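Local coordinates for protein argonaute (Marinitoga piezophila, PDB 5I4A) that cleaves single-stranded DNA targets, using short RNAs with a 5'-hydroxyl end as guides, at residues 153-167 with 207-221. Numbering follows the deposited sequence.
Sequences TFLSKEPALESAIKS and YLFNFTTRDAEKYGF. With nucleotides of chain B.
With its CG turned opposite the carbonyl carbon (chi1 -83°), Phe209 lays its ring under the loop that returns through Lys166, whose CA sits 3.8 Å from the ring centroid in a CH-pi contact almost on the normal. Ala160 CB meets CE2 of the same ring at 3.6 Å, and Tyr181 adds an edge-to-face neighbour. With an alanine at Phe209, Lys166 and Ala160 would probably lose the ring they rest on, leaving a gap and the segment 157-167 less firmly seated.

Ser156 holds its hydroxyl between its own N and carbonyl carbon (chi1 66°), where OG accepts the Phe209 N-H at 3.0 Å and donates to Glu158 O. Its own N-H goes to Phe209 O, so this serine both joins the strands and ties the start of the following segment back to the strand. Four residues on from Ser156, Ala160 N reaches Tyr207 O at 3.0 Å. On the other flank, Ser167 OG donates to Asn210 O at 3.1 Å from above the carbonyl plane, while Ile165 CD1 packs on Phe211 CE1 at 3.7 Å.

Beyond the strand, Thr212 OG1 and Thr213 OG1 both bond OP1 of A7 in the guide RNA (chain B), and Arg214 NH1 donates to O2 of C5, also of chain B. Strand 153-156, the end of linker L1, thus pairs antiparallel with strand 207-211 at the close of the PAZ domain, and helix 213-218, the start of linker L2, presents its N-terminus to a guide phosphate.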
loop_
_atom_site.group_PDB
_atom_site.type_symbol
_atom_site.label_atom_id
_atom_site.label_comp_id
_atom_site.label_asym_id
_atom_site.label_seq_id
_atom_site.Cartn_x
_atom_site.Cartn_y
_atom_site.Cartn_z
ATOM N N THR A 153 13.330 -12.579 -7.917
ATOM C CA THR A 153 12.499 -13.571 -7.255
ATOM C C THR A 153 13.406 -14.676 -6.743
ATOM O O THR A 153 14.210 -15.226 -7.504
ATOM C CB THR A 153 11.447 -14.149 -8.204
ATOM O OG1 THR A 153 10.831 -13.087 -8.943
ATOM C CG2 THR A 153 10.378 -14.894 -7.422
ATOM N N PHE A 154 13.290 -14.986 -5.458
ATOM C CA PHE A 154 14.111 -16.004 -4.820
ATOM C C PHE A 154 13.248 -17.232 -4.573
ATOM O O PHE A 154 12.286 -17.178 -3.798
ATOM C CB PHE A 154 14.722 -15.467 -3.526
ATOM C CG PHE A 154 15.511 -14.204 -3.725
ATOM C CD1 PHE A 154 16.830 -14.256 -4.145
ATOM C CD2 PHE A 154 14.927 -12.966 -3.523
ATOM C CE1 PHE A 154 17.555 -13.096 -4.342
ATOM C CE2 PHE A 154 15.647 -11.803 -3.721
ATOM C CZ PHE A 154 16.961 -11.868 -4.132
ATOM N N LEU A 155 13.583 -18.328 -5.249
ATOM C CA LEU A 155 12.798 -19.549 -5.214
ATOM C C LEU A 155 13.690 -20.724 -4.848
ATOM O O LEU A 155 14.903 -20.701 -5.080
ATOM C CB LEU A 155 12.124 -19.825 -6.566
ATOM C CG LEU A 155 11.197 -18.753 -7.143
ATOM C CD1 LEU A 155 10.865 -19.077 -8.590
ATOM C CD2 LEU A 155 9.927 -18.635 -6.317
ATOM N N SER A 156 13.077 -21.756 -4.276
ATOM C CA SER A 156 13.804 -22.984 -3.997
ATOM C C SER A 156 14.246 -23.632 -5.301
ATOM O O SER A 156 13.501 -23.660 -6.286
ATOM C CB SER A 156 12.934 -23.953 -3.194
ATOM O OG SER A 156 11.825 -24.394 -3.957
ATOM N N LYS A 157 15.477 -24.146 -5.305
ATOM C CA LYS A 157 16.011 -24.791 -6.500
ATOM C C LYS A 157 15.253 -26.071 -6.833
ATOM O O LYS A 157 15.140 -26.434 -8.010
ATOM C CB LYS A 157 17.499 -25.080 -6.303
ATOM C CG LYS A 157 18.190 -25.739 -7.482
ATOM C CD LYS A 157 19.660 -25.962 -7.172
ATOM C CE LYS A 157 20.373 -26.663 -8.314
ATOM N NZ LYS A 157 21.822 -26.830 -8.017
ATOM N N GLU A 158 14.725 -26.751 -5.824
ATOM C CA GLU A 158 14.012 -28.004 -5.980
ATOM C C GLU A 158 12.547 -27.820 -5.605
ATOM O O GLU A 158 12.202 -26.903 -4.850
ATOM C CB GLU A 158 14.641 -29.093 -5.099
ATOM C CG GLU A 158 16.159 -29.178 -5.201
ATOM C CD GLU A 158 16.628 -29.925 -6.438
ATOM O OE1 GLU A 158 16.387 -31.149 -6.520
ATOM O OE2 GLU A 158 17.237 -29.292 -7.327
ATOM N N PRO A 159 11.655 -28.661 -6.131
ATOM C CA PRO A 159 10.251 -28.606 -5.712
ATOM C C PRO A 159 10.109 -28.782 -4.206
ATOM O O PRO A 159 10.994 -29.309 -3.527
ATOM C CB PRO A 159 9.609 -29.768 -6.474
ATOM C CG PRO A 159 10.437 -29.885 -7.705
ATOM C CD PRO A 159 11.850 -29.576 -7.268
ATOM N N ALA A 160 8.955 -28.337 -3.695
ATOM C CA ALA A 160 8.741 -28.214 -2.255
ATOM C C ALA A 160 9.057 -29.508 -1.513
ATOM O O ALA A 160 9.743 -29.496 -0.485
ATOM C CB ALA A 160 7.298 -27.782 -1.985
ATOM N N LEU A 161 8.567 -30.640 -2.023
ATOM C CA LEU A 161 8.785 -31.905 -1.330
ATOM C C LEU A 161 10.240 -32.354 -1.402
ATOM O O LEU A 161 10.697 -33.099 -0.529
ATOM C CB LEU A 161 7.866 -32.982 -1.903
ATOM C CG LEU A 161 6.398 -32.871 -1.490
ATOM C CD1 LEU A 161 5.586 -34.010 -2.080
ATOM C CD2 LEU A 161 6.280 -32.854 0.026
ATOM N N GLU A 162 10.983 -31.912 -2.420
ATOM C CA GLU A 162 12.375 -32.304 -2.595
ATOM C C GLU A 162 13.347 -31.185 -2.232
ATOM O O GLU A 162 14.508 -31.219 -2.654
ATOM C CB GLU A 162 12.627 -32.754 -4.033
ATOM C CG GLU A 162 11.537 -33.614 -4.638
ATOM C CD GLU A 162 11.825 -33.964 -6.085
ATOM O OE1 GLU A 162 12.719 -33.325 -6.681
ATOM O OE2 GLU A 162 11.166 -34.878 -6.624
ATOM N N SER A 163 12.902 -30.193 -1.466
ATOM C CA SER A 163 13.715 -29.029 -1.133
ATOM C C SER A 163 14.145 -29.112 0.325
ATOM O O SER A 163 13.297 -29.200 1.222
ATOM C CB SER A 163 12.947 -27.734 -1.395
ATOM O OG SER A 163 13.745 -26.601 -1.096
ATOM N N ALA A 164 15.460 -29.076 0.556
ATOM C CA ALA A 164 15.978 -29.131 1.919
ATOM C C ALA A 164 15.479 -27.953 2.748
ATOM O O ALA A 164 15.075 -28.124 3.904
ATOM C CB ALA A 164 17.506 -29.164 1.898
ATOM N N ILE A 165 15.499 -26.756 2.175
ATOM C CA ILE A 165 15.021 -25.554 2.847
ATOM C C ILE A 165 13.540 -25.381 2.538
ATOM O O ILE A 165 13.038 -25.839 1.506
ATOM C CB ILE A 165 15.845 -24.320 2.418
ATOM C CG1 ILE A 165 15.495 -23.100 3.276
ATOM C CG2 ILE A 165 15.641 -24.026 0.937
ATOM C CD1 ILE A 165 16.154 -21.815 2.818
ATOM N N LYS A 166 12.827 -24.723 3.448
ATOM C CA LYS A 166 11.398 -24.497 3.314
ATOM C C LYS A 166 11.064 -23.059 3.689
ATOM O O LYS A 166 11.882 -22.332 4.262
ATOM C CB LYS A 166 10.599 -25.484 4.175
ATOM C CG LYS A 166 10.528 -26.875 3.570
ATOM C CD LYS A 166 10.528 -27.974 4.611
ATOM C CE LYS A 166 10.399 -29.327 3.932
ATOM N NZ LYS A 166 11.214 -29.382 2.685
ATOM N N SER A 167 9.846 -22.653 3.345
ATOM C CA SER A 167 9.347 -21.316 3.639
ATOM C C SER A 167 7.852 -21.421 3.920
ATOM O O SER A 167 7.290 -22.519 3.979
ATOM C CB SER A 167 9.652 -20.350 2.486
ATOM O OG SER A 167 8.613 -20.356 1.521
ATOM N N TYR A 207 5.322 -26.921 -7.571
ATOM C CA TYR A 207 5.348 -25.958 -6.480
ATOM C C TYR A 207 6.783 -25.726 -6.030
ATOM O O TYR A 207 7.515 -26.681 -5.751
ATOM C CB TYR A 207 4.488 -26.436 -5.309
ATOM C CG TYR A 207 3.012 -26.435 -5.627
ATOM C CD1 TYR A 207 2.467 -27.395 -6.466
ATOM C CD2 TYR A 207 2.164 -25.470 -5.098
ATOM C CE1 TYR A 207 1.130 -27.392 -6.773
ATOM C CE2 TYR A 207 0.814 -25.468 -5.396
ATOM C CZ TYR A 207 0.304 -26.436 -6.232
ATOM O OH TYR A 207 -1.036 -26.449 -6.542
ATOM N N LEU A 208 7.174 -24.459 -5.967
ATOM C CA LEU A 208 8.466 -24.049 -5.447
ATOM C C LEU A 208 8.251 -23.134 -4.251
ATOM O O LEU A 208 7.213 -22.478 -4.131
ATOM C CB LEU A 208 9.296 -23.323 -6.513
ATOM C CG LEU A 208 9.640 -24.114 -7.775
ATOM C CD1 LEU A 208 10.463 -23.264 -8.728
ATOM C CD2 LEU A 208 10.381 -25.390 -7.415
ATOM N N PHE A 209 9.237 -23.099 -3.362
ATOM C CA PHE A 209 9.184 -22.198 -2.220
ATOM C C PHE A 209 9.608 -20.799 -2.645
ATOM O O PHE A 209 10.622 -20.630 -3.328
ATOM C CB PHE A 209 10.078 -22.705 -1.090
ATOM C CG PHE A 209 9.430 -23.753 -0.237
ATOM C CD1 PHE A 209 8.437 -23.406 0.662
ATOM C CD2 PHE A 209 9.810 -25.080 -0.330
ATOM C CE1 PHE A 209 7.836 -24.363 1.454
ATOM C CE2 PHE A 209 9.210 -26.041 0.458
ATOM C CZ PHE A 209 8.218 -25.682 1.348
ATOM N N ASN A 210 8.828 -19.802 -2.243
ATOM C CA ASN A 210 9.122 -18.406 -2.539
ATOM C C ASN A 210 9.658 -17.736 -1.280
ATOM O O ASN A 210 9.037 -17.817 -0.214
ATOM C CB ASN A 210 7.872 -17.683 -3.038
ATOM C CG ASN A 210 8.159 -16.270 -3.496
ATOM O OD1 ASN A 210 9.244 -15.976 -3.998
ATOM N ND2 ASN A 210 7.186 -15.382 -3.322
ATOM N N PHE A 211 10.810 -17.085 -1.401
ATOM C CA PHE A 211 11.501 -16.492 -0.263
ATOM C C PHE A 211 11.415 -14.976 -0.350
ATOM O O PHE A 211 11.899 -14.375 -1.317
ATOM C CB PHE A 211 12.957 -16.953 -0.211
ATOM C CG PHE A 211 13.107 -18.431 -0.030
ATOM C CD1 PHE A 211 12.966 -19.004 1.222
ATOM C CD2 PHE A 211 13.377 -19.251 -1.111
ATOM C CE1 PHE A 211 13.098 -20.368 1.394
ATOM C CE2 PHE A 211 13.510 -20.616 -0.946
ATOM C CZ PHE A 211 13.371 -21.175 0.309
ATOM N N THR A 212 10.808 -14.368 0.662
ATOM C CA THR A 212 10.641 -12.927 0.717
ATOM C C THR A 212 11.820 -12.292 1.451
ATOM O O THR A 212 12.759 -12.967 1.880
ATOM C CB THR A 212 9.320 -12.576 1.395
ATOM O OG1 THR A 212 9.473 -12.673 2.817
ATOM C CG2 THR A 212 8.232 -13.538 0.950
ATOM N N THR A 213 11.769 -10.966 1.596
ATOM C CA THR A 213 12.817 -10.258 2.322
ATOM C C THR A 213 12.917 -10.725 3.768
ATOM O O THR A 213 14.013 -10.749 4.340
ATOM C CB THR A 213 12.564 -8.751 2.270
ATOM O OG1 THR A 213 11.156 -8.501 2.376
ATOM C CG2 THR A 213 13.087 -8.166 0.967
ATOM N N ARG A 214 11.792 -11.107 4.373
ATOM C CA ARG A 214 11.809 -11.516 5.773
ATOM C C ARG A 214 12.352 -12.932 5.936
ATOM O O ARG A 214 13.065 -13.216 6.905
ATOM C CB ARG A 214 10.404 -11.398 6.366
ATOM C CG ARG A 214 10.376 -11.114 7.862
ATOM C CD ARG A 214 8.951 -10.899 8.355
ATOM N NE ARG A 214 8.704 -9.515 8.758
ATOM C CZ ARG A 214 7.554 -9.078 9.265
ATOM N NH1 ARG A 214 7.419 -7.804 9.605
ATOM N NH2 ARG A 214 6.537 -9.914 9.431
ATOM N N ASP A 215 12.026 -13.829 5.001
ATOM C CA ASP A 215 12.561 -15.187 5.056
ATOM C C ASP A 215 14.079 -15.177 4.926
ATOM O O ASP A 215 14.782 -15.877 5.663
ATOM C CB ASP A 215 11.934 -16.043 3.955
ATOM C CG ASP A 215 10.417 -15.994 3.971
ATOM O OD1 ASP A 215 9.831 -15.977 5.073
ATOM O OD2 ASP A 215 9.813 -15.968 2.877
ATOM N N ALA A 216 14.601 -14.383 3.987
ATOM C CA ALA A 216 16.047 -14.253 3.834
ATOM C C ALA A 216 16.703 -13.821 5.139
ATOM O O ALA A 216 17.761 -14.340 5.515
ATOM C CB ALA A 216 16.364 -13.261 2.716
ATOM N N GLU A 217 16.085 -12.870 5.848
ATOM C CA GLU A 217 16.534 -12.556 7.200
ATOM C C GLU A 217 16.365 -13.756 8.120
ATOM O O GLU A 217 17.251 -14.063 8.926
ATOM C CB GLU A 217 15.758 -11.363 7.757
ATOM C CG GLU A 217 16.021 -10.038 7.067
ATOM C CD GLU A 217 15.194 -8.913 7.659
ATOM O OE1 GLU A 217 15.459 -7.736 7.334
ATOM O OE2 GLU A 217 14.276 -9.209 8.454
ATOM N N LYS A 218 15.231 -14.449 8.008
ATOM C CA LYS A 218 14.935 -15.550 8.916
ATOM C C LYS A 218 15.894 -16.716 8.704
ATOM O O LYS A 218 16.420 -17.284 9.667
ATOM C CB LYS A 218 13.485 -15.996 8.728
ATOM C CG LYS A 218 13.016 -17.037 9.720
ATOM C CD LYS A 218 11.575 -17.431 9.451
ATOM C CE LYS A 218 11.152 -18.554 10.373
ATOM N NZ LYS A 218 12.178 -19.633 10.386
ATOM N N TYR A 219 16.137 -17.085 7.448
ATOM C CA TYR A 219 16.997 -18.216 7.126
ATOM C C TYR A 219 18.439 -17.806 6.853
ATOM O O TYR A 219 19.226 -18.632 6.381
ATOM C CB TYR A 219 16.421 -18.984 5.934
ATOM C CG TYR A 219 14.979 -19.380 6.153
ATOM C CD1 TYR A 219 14.642 -20.374 7.063
ATOM C CD2 TYR A 219 13.952 -18.749 5.465
ATOM C CE1 TYR A 219 13.324 -20.731 7.274
ATOM C CE2 TYR A 219 12.633 -19.097 5.671
ATOM C CZ TYR A 219 12.324 -20.090 6.575
ATOM O OH TYR A 219 11.009 -20.439 6.778
ATOM N N GLY A 220 18.797 -16.555 7.130
ATOM C CA GLY A 220 20.194 -16.175 7.201
ATOM C C GLY A 220 20.902 -15.946 5.886
ATOM O O GLY A 220 22.118 -16.153 5.807
ATOM N N PHE A 221 20.186 -15.515 4.845
ATOM C CA PHE A 221 20.841 -15.142 3.595
ATOM C C PHE A 221 20.392 -13.771 3.099
ATOM O O PHE A 221 20.537 -13.470 1.910
ATOM C CB PHE A 221 20.625 -16.212 2.517
ATOM C CG PHE A 221 19.183 -16.458 2.163
ATOM C CD1 PHE A 221 18.431 -17.388 2.862
ATOM C CD2 PHE A 221 18.592 -15.789 1.104
ATOM C CE1 PHE A 221 17.111 -17.627 2.524
ATOM C CE2 PHE A 221 17.274 -16.025 0.759
ATOM C CZ PHE A 221 16.531 -16.945 1.471
ATOM P P A B 7 7.541 -9.619 2.902
ATOM O OP1 A B 7 8.908 -10.065 3.276
ATOM O OP2 A B 7 7.374 -8.456 1.993
ATOM O "O5'" A B 7 6.780 -10.880 2.295
ATOM C "C5'" A B 7 5.424 -10.792 1.886
ATOM C "C4'" A B 7 5.154 -11.678 0.701
ATOM O "O4'" A B 7 4.504 -12.902 1.131
ATOM C "C3'" A B 7 4.213 -11.109 -0.342
ATOM O "O3'" A B 7 4.865 -10.199 -1.206
ATOM C "C2'" A B 7 3.693 -12.363 -1.034
ATOM O "O2'" A B 7 4.659 -12.873 -1.940
ATOM C "C1'" A B 7 3.585 -13.328 0.147
ATOM P P C B 5 6.190 0.659 6.338
ATOM O OP1 C B 5 6.020 1.119 4.937
ATOM O OP2 C B 5 4.997 0.551 7.215
ATOM O "O5'" C B 5 6.910 -0.764 6.310
ATOM C "C5'" C B 5 8.170 -0.942 5.672
ATOM C "C4'" C B 5 8.848 -2.207 6.140
ATOM O "O4'" C B 5 8.929 -2.210 7.583
ATOM C "C3'" C B 5 8.135 -3.502 5.787
ATOM O "O3'" C B 5 8.511 -3.958 4.500
ATOM C "C2'" C B 5 8.555 -4.465 6.899
ATOM O "O2'" C B 5 9.769 -5.121 6.568
ATOM C "C1'" C B 5 8.811 -3.522 8.080
ATOM N N1 C B 5 7.757 -3.547 9.121
ATOM C C2 C B 5 7.737 -4.590 10.054
ATOM O O2 C B 5 8.585 -5.491 9.969
ATOM N N3 C B 5 6.787 -4.600 11.021
ATOM C C4 C B 5 5.888 -3.616 11.087
ATOM N N4 C B 5 4.972 -3.672 12.058
ATOM C C5 C B 5 5.892 -2.535 10.160
ATOM C C6 C B 5 6.836 -2.538 9.209
ATOM P P U B 21 -4.639 -29.238 -15.486
ATOM O OP1 U B 21 -4.246 -30.677 -15.479
ATOM O OP2 U B 21 -5.001 -28.630 -16.787
ATOM O "O5'" U B 21 -5.861 -28.932 -14.498
ATOM C "C5'" U B 21 -6.187 -29.805 -13.410
ATOM C "C4'" U B 21 -4.977 -30.048 -12.535
ATOM O "O4'" U B 21 -4.819 -28.953 -11.596
ATOM C "C3'" U B 21 -4.916 -31.349 -11.715
ATOM O "O3'" U B 21 -3.809 -32.161 -12.109
ATOM C "C2'" U B 21 -4.674 -30.883 -10.270
ATOM O "O2'" U B 21 -3.698 -31.643 -9.583
ATOM C "C1'" U B 21 -4.209 -29.437 -10.429
ATOM N N1 U B 21 -4.584 -28.604 -9.272
ATOM C C2 U B 21 -3.654 -28.521 -8.245
ATOM O O2 U B 21 -2.573 -29.046 -8.266
ATOM N N3 U B 21 -3.993 -27.787 -7.152
ATOM C C4 U B 21 -5.179 -27.129 -6.972
ATOM O O4 U B 21 -5.349 -26.500 -5.932
ATOM C C5 U B 21 -6.117 -27.250 -8.049
ATOM C C6 U B 21 -5.802 -27.973 -9.139
HETATM O O HOH W 1 10.961 -13.807 -3.901
#